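Local atomic coordinates of OsmC-like protein (Jannaschia sp., PDB entry 3CJE), a protein that probably reduces organic hydroperoxides as a member of the OsmC-like family of peroxide-resistance proteins, which use a pair of cysteines for the reaction. Residues Q77-A82 / T90-E95; F43-D48 / F66-T71; G72-Q77 / F143-L148. All coordinates share one frame; numbering follows the deposited sequence. Where two conformers were deposited one is given.

Contact 1 (Q77-A82 / T90-E95); sequences QIRAFA and TDLDVE. With GOL (glycerol), chain D.
R79 NE donates to O3 of a glycerol at 3.0 Å, nearly straight at 169°, and O3 lies in the plane of the guanidinium, at its edge. The glycerol, probably carried over from crystallisation, bridges to L92: at its other end the backbone L92 N donates to O1, also at 3.0 Å and just as straight (172°). The bend of the arginine chain at chi3 (81°) brings NE round to O3, while NH1 and NH2 are turned to R28, N29 and V24 at the start and end of neighbouring strands. Beneath the glycerol the contact is purely apolar. L92 carries its CG anti to the backbone N, and from there CD2 reaches R79 CG at 3.7 Å and, from the same methyl, I78 CG2 at 4.1 Å. One leucine methyl thus serves two consecutive helix residues, I78 and the aliphatic part of R79. I78 CD1 goes on toward V94 CG2 at 4.4 Å, a looser touch where strand 93-105 begins. M75, from the preceding turn of helix 62-81, packs against both L92 and V94. No direct hydrogen bond joins the two segments: the last turns of helix 62-81 meet the approach to strand 93-105 through hydrocarbon, and the polar link is borrowed from a bound polyol, two of whose three hydroxyls, O3 and O1, accept from one side-chain and one backbone N-H.

Contact 2 (F43-D48 / F66-T71); sequences FALATD and FIAGLT
A68 on the helix meets L45 and T47 on the strand, an alpha-on-beta packing in which the long helix 62-81 of the OsmC-like fold runs past 41-47, the outermost strand on one side of the five-stranded antiparallel sheet. These three residues carry nearly all of the buried surface, and A68 gives the largest share. The backbones come close, 7.0 Å between L45 CA and A68 CA, a separation that the small side chain of A68 allows. Its CB faces the strand and receives L45 CD1 at 3.7 Å, a methyl meeting a methyl. L45 reaches it with CG anti to its own carbonyl carbon (chi1 -54°) and an extended second torsion (176°), which carries CD1 outward from the strand. A second conformer of L45 is also modelled, so this touch belongs to the conformer described and need not be permanent. Two residues along, T47 points the same way, as strand geometry demands, while A46 between them points away from the helix. The methyl T47 CG2 comes to 4.5 Å from A68 O, a loose approach to the helix backbone and no hydrogen bond. T47 OG1 makes a weak hydrogen bond to N29 on the adjoining strand 28-37. The second subunit adds to the same patch, its L65 packing on both A68 and T47. I67, by contrast, sends its side chain to C19, F17 and V33 of the sheet. One turn later the helix satisfies itself: T71 OG1 gives a 2.8 Å hydrogen bond to I67 O, tilted 32° from the carbonyl plane, while T71 N reaches that same oxygen from the opposite face.

Contact 3 (G72-Q77 / F143-L148); sequences GCVMTQ and FLEQTL
Two helices meet here at the part of the OsmC-like fold where the family places its cysteine chemistry: C73 lies on the central helix 62-81 and also touches C142, consistent with a redox pair of the OsmC and Ohr kind. The partner is the short helix 143-148, which begins immediately after C142. Its axis passes 9.4 Å from that of 72-77 at closest approach, with a signed crossing angle of -125°, so the pair is neither parallel nor fully antiparallel. With SG anti to its backbone N (chi1 -164°), C73 directs its sulfur at the amino end of the short helix, where C73 SG lies 3.8 Å from F143 N. L144 N is a little farther from the same sulfur, and neither approach is a hydrogen bond. C73 CB rests on the methyl L144 CD1 at 4.0 Å. At the next residue, V74 CG2 sits against the carboxylate end of E145, 3.3 Å from E145 OE2, with the glutamate's CG behind it. The E145 chain is bent at chi2 (-128°), which lays it across the valine, and its OE2 is hydrogen-bonded to H156 NE2 of the second subunit. Each helix also has a threonine folded back on it: T76 OG1 bonds to G72 O at 2.8 Å, and T147 OG1 to F143 O at 2.7 Å. T147 OG1 is also hydrogen-bonded to W100 NE1 of the second subunit, whose ring meets F143 edge-to-face. Below the pair runs strand 108-121, with I118 touching V74 and E145 and F116 touching L148, while F66 and L70 of helix 62-81 pack on L148.

In the fold
All three contacts are built on one element, helix 62-81, whose successive segments 66-71, 72-77 and 77-82 face different partners: edge strand 41-47, helix 143-148 and the start of strand 93-105. Contacts 1 and 2 reach the same five-stranded sheet, with centres about 14 Å apart; the centre of contact 3 is about 12 Å from that of contact 1 and about 11 Å from that of contact 2. Along the chain, contact 2 closes before the others open, whereas contact 1 is nested inside the long loop closed by contact 3. Q77 is shared by contacts 1 and 3. Each contact also touches the second subunit, so the central helix ties sheet, short helix and dimer partner together around the probable cysteine site.

Contact 1 (Q77-A82 / T90-E95)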
loop_
_atom_site.group_PDB
_atom_site.type_symbol
_atom_site.label_atom_id
_atom_site.label_comp_id
_atom_site.label_asym_id
_atom_site.label_seq_id
_atom_site.Cartn_x
_atom_site.Cartn_y
_atom_site.Cartn_z
ATOM N N GLN A 77 0.989 11.058 -10.073
ATOM C CA GLN A 77 1.774 11.005 -11.312
ATOM C C GLN A 77 1.017 11.654 -12.476
ATOM O O GLN A 77 1.607 12.353 -13.298
ATOM C CB GLN A 77 2.130 9.562 -11.683
ATOM C CG GLN A 77 2.705 8.694 -10.582
ATOM C CD GLN A 77 3.892 9.287 -9.986
ATOM O OE1 GLN A 77 4.747 9.822 -10.712
ATOM N NE2 GLN A 77 3.980 9.232 -8.658
ATOM N N ILE A 78 -0.296 11.395 -12.578
ATOM C CA ILE A 78 -1.111 12.058 -13.591
ATOM C C ILE A 78 -0.987 13.573 -13.499
ATOM O O ILE A 78 -0.741 14.281 -14.495
ATOM C CB ILE A 78 -2.571 11.620 -13.505
ATOM C CG1 ILE A 78 -2.708 10.147 -13.893
ATOM C CG2 ILE A 78 -3.472 12.487 -14.405
ATOM C CD1 ILE A 78 -4.081 9.546 -13.575
ATOM N N ARG A 79 -1.131 14.095 -12.281
ATOM C CA ARG A 79 -1.067 15.526 -12.050
ATOM C C ARG A 79 0.321 16.104 -12.290
ATOM O O ARG A 79 0.426 17.188 -12.859
ATOM C CB ARG A 79 -1.591 15.866 -10.655
ATOM C CG ARG A 79 -3.050 15.483 -10.446
ATOM C CD ARG A 79 -3.519 15.750 -9.024
ATOM N NE ARG A 79 -3.850 17.162 -8.860
ATOM C CZ ARG A 79 -4.348 17.693 -7.748
ATOM N NH1 ARG A 79 -4.554 16.974 -6.703
ATOM N NH2 ARG A 79 -4.662 18.951 -7.736
ATOM N N ALA A 80 1.362 15.377 -11.901
ATOM C CA ALA A 80 2.747 15.810 -12.080
ATOM C C ALA A 80 3.164 15.809 -13.555
ATOM O O ALA A 80 3.964 16.632 -13.985
ATOM C CB ALA A 80 3.698 14.936 -11.273
ATOM N N PHE A 81 2.631 14.880 -14.327
ATOM C CA PHE A 81 3.098 14.690 -15.709
ATOM C C PHE A 81 2.214 15.382 -16.761
ATOM O O PHE A 81 2.643 15.546 -17.900
ATOM C CB PHE A 81 3.153 13.203 -16.037
ATOM C CG PHE A 81 4.217 12.389 -15.294
ATOM C CD1 PHE A 81 5.248 12.971 -14.604
ATOM C CD2 PHE A 81 4.213 11.010 -15.383
ATOM C CE1 PHE A 81 6.187 12.178 -13.962
ATOM C CE2 PHE A 81 5.155 10.249 -14.790
ATOM C CZ PHE A 81 6.133 10.823 -14.061
ATOM N N ALA A 82 1.007 15.792 -16.392
ATOM C CA ALA A 82 0.036 16.248 -17.408
ATOM C C ALA A 82 0.553 17.364 -18.282
ATOM O O ALA A 82 0.581 17.273 -19.517
ATOM C CB ALA A 82 -1.276 16.664 -16.719
ATOM N N THR A 90 -8.846 18.323 -15.870
ATOM C CA THR A 90 -9.708 19.130 -14.996
ATOM C C THR A 90 -10.481 18.185 -14.080
ATOM O O THR A 90 -10.960 17.158 -14.532
ATOM C CB THR A 90 -10.688 19.998 -15.823
ATOM O OG1 THR A 90 -9.955 20.787 -16.781
ATOM C CG2 THR A 90 -11.511 20.923 -14.922
ATOM N N ASP A 91 -10.570 18.510 -12.792
ATOM C CA ASP A 91 -11.419 17.749 -11.876
ATOM C C ASP A 91 -11.139 16.236 -11.978
ATOM O O ASP A 91 -12.054 15.396 -12.120
ATOM C CB ASP A 91 -12.884 18.040 -12.191
ATOM C CG ASP A 91 -13.278 19.479 -11.848
ATOM O OD1 ASP A 91 -12.627 20.090 -10.977
ATOM O OD2 ASP A 91 -14.232 19.983 -12.467
ATOM N N LEU A 92 -9.864 15.910 -11.940
ATOM C CA LEU A 92 -9.436 14.529 -12.019
ATOM C C LEU A 92 -10.178 13.655 -11.002
ATOM O O LEU A 92 -10.281 14.016 -9.811
ATOM C CB LEU A 92 -7.938 14.450 -11.757
ATOM C CG LEU A 92 -7.325 13.059 -11.718
ATOM C CD1 LEU A 92 -7.410 12.268 -13.082
ATOM C CD2 LEU A 92 -5.848 13.189 -11.193
ATOM N N ASP A 93 -10.675 12.520 -11.478
ATOM C CA ASP A 93 -11.284 11.507 -10.621
ATOM C C ASP A 93 -10.724 10.151 -11.025
ATOM O O ASP A 93 -10.664 9.821 -12.217
ATOM C CB ASP A 93 -12.786 11.475 -10.773
ATOM C CG ASP A 93 -13.452 10.613 -9.725
ATOM O OD1 ASP A 93 -13.284 9.371 -9.750
ATOM O OD2 ASP A 93 -14.136 11.209 -8.857
ATOM N N VAL A 94 -10.287 9.390 -10.021
ATOM C CA VAL A 94 -9.764 8.051 -10.211
ATOM C C VAL A 94 -10.487 7.100 -9.301
ATOM O O VAL A 94 -10.569 7.359 -8.094
ATOM C CB VAL A 94 -8.243 7.974 -9.969
ATOM C CG1 VAL A 94 -7.719 6.496 -10.020
ATOM C CG2 VAL A 94 -7.520 8.886 -10.985
ATOM N N GLU A 95 -11.006 6.018 -9.875
ATOM C CA GLU A 95 -11.772 5.007 -9.125
ATOM C C GLU A 95 -10.952 3.725 -9.149
ATOM O O GLU A 95 -10.533 3.273 -10.207
ATOM C CB GLU A 95 -13.132 4.764 -9.786
ATOM C CG GLU A 95 -14.023 6.027 -9.930
ATOM C CD GLU A 95 -15.371 5.854 -10.741
ATOM O OE1 GLU A 95 -15.375 5.664 -11.995
ATOM O OE2 GLU A 95 -16.445 5.972 -10.096
HETATM C C1 GOL D . -6.335 17.806 -11.491
HETATM O O1 GOL D . -7.723 17.979 -11.443
HETATM C C2 GOL D . -5.709 18.780 -12.494
HETATM O O2 GOL D . -5.887 20.098 -12.011
HETATM C C3 GOL D . -4.225 18.480 -12.614
HETATM O O3 GOL D . -3.577 18.725 -11.367
#

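Contact 2 (F43-D48 / F66-T71)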
loop_
_atom_site.group_PDB
_atom_site.type_symbol
_atom_site.label_atom_id
_atom_site.label_comp_id
_atom_site.label_asym_id
_atom_site.label_seq_id
_atom_site.Cartn_x
_atom_site.Cartn_y
_atom_site.Cartn_z
ATOM N N PHE A 43 -14.111 5.307 4.868
ATOM C CA PHE A 43 -13.031 6.064 5.482
ATOM C C PHE A 43 -12.655 7.231 4.566
ATOM O O PHE A 43 -12.475 7.032 3.377
ATOM C CB PHE A 43 -11.822 5.155 5.649
ATOM C CG PHE A 43 -12.162 3.807 6.225
ATOM C CD1 PHE A 43 -12.247 3.655 7.596
ATOM C CD2 PHE A 43 -12.422 2.710 5.404
ATOM C CE1 PHE A 43 -12.588 2.432 8.146
ATOM C CE2 PHE A 43 -12.754 1.508 5.942
ATOM C CZ PHE A 43 -12.828 1.375 7.326
ATOM N N ALA A 44 -12.533 8.433 5.112
ATOM C CA ALA A 44 -12.136 9.603 4.332
ATOM C C ALA A 44 -10.650 9.794 4.569
ATOM O O ALA A 44 -10.225 10.099 5.683
ATOM C CB ALA A 44 -12.949 10.853 4.718
ATOM N N LEU A 45 -9.859 9.611 3.525
ATOM C CA LEU A 45 -8.420 9.770 3.625
ATOM C C LEU A 45 -7.938 10.776 2.583
ATOM O O LEU A 45 -8.731 11.288 1.776
ATOM C CB LEU A 45 -7.730 8.416 3.467
ATOM C CG LEU A 45 -8.213 7.306 4.402
ATOM C CD1 LEU A 45 -7.483 5.949 4.039
ATOM C CD2 LEU A 45 -8.025 7.699 5.844
ATOM N N ALA A 46 -6.646 11.071 2.619
ATOM C CA ALA A 46 -6.101 12.068 1.716
ATOM C C ALA A 46 -4.606 11.878 1.603
ATOM O O ALA A 46 -3.969 11.323 2.495
ATOM C CB ALA A 46 -6.451 13.468 2.189
ATOM N N THR A 47 -4.073 12.325 0.492
ATOM C CA THR A 47 -2.610 12.446 0.317
ATOM C C THR A 47 -2.303 13.847 -0.193
ATOM O O THR A 47 -3.174 14.539 -0.739
ATOM C CB THR A 47 -2.023 11.406 -0.667
ATOM O OG1 THR A 47 -2.577 11.598 -1.996
ATOM C CG2 THR A 47 -2.299 9.964 -0.222
ATOM N N ASP A 48 -1.055 14.266 -0.031
ATOM C CA ASP A 48 -0.625 15.571 -0.526
ATOM C C ASP A 48 0.884 15.540 -0.702
ATOM O O ASP A 48 1.544 14.638 -0.190
ATOM C CB ASP A 48 -1.041 16.655 0.448
ATOM C CG ASP A 48 -1.264 18.027 -0.221
ATOM O OD1 ASP A 48 -0.841 18.244 -1.386
ATOM O OD2 ASP A 48 -1.900 18.831 0.475
ATOM N N PHE A 66 -3.570 1.051 2.216
ATOM C CA PHE A 66 -2.990 0.543 0.968
ATOM C C PHE A 66 -3.719 1.089 -0.270
ATOM O O PHE A 66 -3.103 1.611 -1.189
ATOM C CB PHE A 66 -3.039 -0.987 0.937
ATOM C CG PHE A 66 -2.677 -1.549 -0.389
ATOM C CD1 PHE A 66 -1.369 -1.524 -0.847
ATOM C CD2 PHE A 66 -3.672 -2.024 -1.255
ATOM C CE1 PHE A 66 -1.058 -2.036 -2.119
ATOM C CE2 PHE A 66 -3.339 -2.538 -2.528
ATOM C CZ PHE A 66 -2.039 -2.517 -2.942
ATOM N N ILE A 67 -5.045 0.927 -0.324
ATOM C CA ILE A 67 -5.785 1.324 -1.533
ATOM C C ILE A 67 -5.758 2.846 -1.733
ATOM O O ILE A 67 -5.672 3.323 -2.855
ATOM C CB ILE A 67 -7.206 0.740 -1.606
ATOM C CG1 ILE A 67 -7.741 0.808 -3.050
ATOM C CG2 ILE A 67 -8.146 1.356 -0.588
ATOM C CD1 ILE A 67 -9.047 0.064 -3.295
ATOM N N ALA A 68 -5.799 3.603 -0.626
ATOM C CA ALA A 68 -5.648 5.066 -0.680
ATOM C C ALA A 68 -4.263 5.432 -1.238
ATOM O O ALA A 68 -4.144 6.311 -2.075
ATOM C CB ALA A 68 -5.868 5.711 0.677
ATOM N N GLY A 69 -3.228 4.751 -0.775
ATOM C CA GLY A 69 -1.874 4.955 -1.275
ATOM C C GLY A 69 -1.761 4.711 -2.753
ATOM O O GLY A 69 -1.188 5.487 -3.497
ATOM N N LEU A 70 -2.324 3.594 -3.210
ATOM C CA LEU A 70 -2.259 3.239 -4.637
ATOM C C LEU A 70 -2.981 4.282 -5.459
ATOM O O LEU A 70 -2.440 4.773 -6.426
ATOM C CB LEU A 70 -2.897 1.880 -4.830
ATOM C CG LEU A 70 -2.968 1.437 -6.290
ATOM C CD1 LEU A 70 -1.594 1.457 -7.055
ATOM C CD2 LEU A 70 -3.667 0.076 -6.370
ATOM N N THR A 71 -4.199 4.649 -5.041
ATOM C CA THR A 71 -5.016 5.621 -5.791
ATOM C C THR A 71 -4.307 6.982 -5.812
ATOM O O THR A 71 -4.208 7.639 -6.863
ATOM C CB THR A 71 -6.426 5.712 -5.200
ATOM O OG1 THR A 71 -6.970 4.373 -5.109
ATOM C CG2 THR A 71 -7.333 6.591 -6.053
#

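Contact 3 (G72-Q77 / F143-L148)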
loop_
_atom_site.group_PDB
_atom_site.type_symbol
_atom_site.label_atom_id
_atom_site.label_comp_id
_atom_site.label_asym_id
_atom_site.label_seq_id
_atom_site.Cartn_x
_atom_site.Cartn_y
_atom_site.Cartn_z
ATOM N N GLY A 72 -3.812 7.416 -4.657
ATOM C CA GLY A 72 -3.101 8.677 -4.531
ATOM C C GLY A 72 -1.819 8.721 -5.345
ATOM O O GLY A 72 -1.491 9.747 -5.917
ATOM N N CYS A 73 -1.121 7.594 -5.409
ATOM C CA CYS A 73 0.147 7.494 -6.180
ATOM C C CYS A 73 -0.146 7.710 -7.677
ATOM O O CYS A 73 0.466 8.555 -8.339
ATOM C CB CYS A 73 0.836 6.172 -5.915
ATOM S SG CYS A 73 2.614 6.225 -6.465
ATOM N N VAL A 74 -1.151 7.010 -8.187
ATOM C CA VAL A 74 -1.556 7.127 -9.587
ATOM C C VAL A 74 -1.956 8.559 -9.900
ATOM O O VAL A 74 -1.509 9.170 -10.868
ATOM C CB VAL A 74 -2.724 6.158 -9.911
ATOM C CG1 VAL A 74 -3.364 6.472 -11.289
ATOM C CG2 VAL A 74 -2.200 4.698 -9.881
HETATM N N MSE A 75 -2.810 9.127 -9.044
HETATM C CA MSE A 75 -3.283 10.504 -9.227
HETATM C C MSE A 75 -2.148 11.511 -9.214
HETATM O O MSE A 75 -2.117 12.434 -10.037
HETATM C CB MSE A 75 -4.329 10.831 -8.147
HETATM C CG MSE A 75 -5.579 10.081 -8.318
HETATM SE SE MSE A 75 -6.824 10.483 -6.884
HETATM C CE MSE A 75 -7.349 12.239 -7.527
ATOM N N THR A 76 -1.210 11.338 -8.284
ATOM C CA THR A 76 -0.074 12.227 -8.192
ATOM C C THR A 76 0.736 12.234 -9.489
ATOM O O THR A 76 1.112 13.299 -9.986
ATOM C CB THR A 76 0.784 11.892 -6.950
ATOM O OG1 THR A 76 -0.016 12.139 -5.777
ATOM C CG2 THR A 76 2.036 12.773 -6.900
ATOM N N GLN A 77 0.989 11.058 -10.073
ATOM C CA GLN A 77 1.774 11.005 -11.312
ATOM C C GLN A 77 1.017 11.654 -12.476
ATOM O O GLN A 77 1.607 12.353 -13.298
ATOM C CB GLN A 77 2.130 9.562 -11.683
ATOM C CG GLN A 77 2.705 8.694 -10.582
ATOM C CD GLN A 77 3.892 9.287 -9.986
ATOM O OE1 GLN A 77 4.747 9.822 -10.712
ATOM N NE2 GLN A 77 3.980 9.232 -8.658
ATOM N N PHE A 143 5.497 4.520 -8.360
ATOM C CA PHE A 143 6.240 3.545 -7.573
ATOM C C PHE A 143 5.444 2.301 -7.201
ATOM O O PHE A 143 5.946 1.179 -7.293
ATOM C CB PHE A 143 6.772 4.205 -6.292
ATOM C CG PHE A 143 7.791 5.299 -6.538
ATOM C CD1 PHE A 143 9.114 4.972 -6.748
ATOM C CD2 PHE A 143 7.385 6.625 -6.706
ATOM C CE1 PHE A 143 10.102 5.954 -7.019
ATOM C CE2 PHE A 143 8.382 7.608 -6.971
ATOM C CZ PHE A 143 9.698 7.260 -7.135
ATOM N N LEU A 144 4.210 2.501 -6.752
ATOM C CA LEU A 144 3.378 1.395 -6.309
ATOM C C LEU A 144 2.881 0.509 -7.431
ATOM O O LEU A 144 2.865 -0.722 -7.292
ATOM C CB LEU A 144 2.223 1.941 -5.463
ATOM C CG LEU A 144 2.641 2.725 -4.248
ATOM C CD1 LEU A 144 1.356 3.091 -3.465
ATOM C CD2 LEU A 144 3.642 1.922 -3.367
ATOM N N GLU A 145 2.512 1.090 -8.574
ATOM C CA GLU A 145 2.147 0.285 -9.726
ATOM C C GLU A 145 3.300 -0.579 -10.190
ATOM O O GLU A 145 3.120 -1.768 -10.497
ATOM C CB GLU A 145 1.714 1.144 -10.893
ATOM C CG GLU A 145 0.343 1.764 -10.708
ATOM C CD GLU A 145 -0.572 1.500 -11.886
ATOM O OE1 GLU A 145 -0.243 0.651 -12.738
ATOM O OE2 GLU A 145 -1.613 2.188 -11.948
ATOM N N GLN A 146 4.479 0.008 -10.270
ATOM C CA GLN A 146 5.654 -0.752 -10.702
ATOM C C GLN A 146 6.024 -1.857 -9.696
ATOM O O GLN A 146 6.505 -2.925 -10.081
ATOM C CB GLN A 146 6.809 0.176 -11.038
ATOM C CG GLN A 146 6.509 1.062 -12.280
ATOM C CD GLN A 146 6.058 0.213 -13.488
ATOM O OE1 GLN A 146 4.904 0.299 -13.954
ATOM N NE2 GLN A 146 6.909 -0.654 -13.904
ATOM N N THR A 147 5.788 -1.609 -8.420
ATOM C CA THR A 147 5.989 -2.611 -7.355
ATOM C C THR A 147 5.021 -3.781 -7.579
ATOM O O THR A 147 5.407 -4.950 -7.533
ATOM C CB THR A 147 5.811 -1.970 -5.976
ATOM O OG1 THR A 147 6.768 -0.904 -5.846
ATOM C CG2 THR A 147 5.982 -2.975 -4.839
ATOM N N LEU A 148 3.742 -3.435 -7.767
ATOM C CA LEU A 148 2.693 -4.437 -7.854
ATOM C C LEU A 148 2.818 -5.293 -9.115
ATOM O O LEU A 148 2.273 -6.398 -9.172
ATOM C CB LEU A 148 1.313 -3.750 -7.774
ATOM C CG LEU A 148 0.968 -3.183 -6.411
ATOM C CD1 LEU A 148 -0.241 -2.249 -6.508
ATOM C CD2 LEU A 148 0.695 -4.372 -5.436
#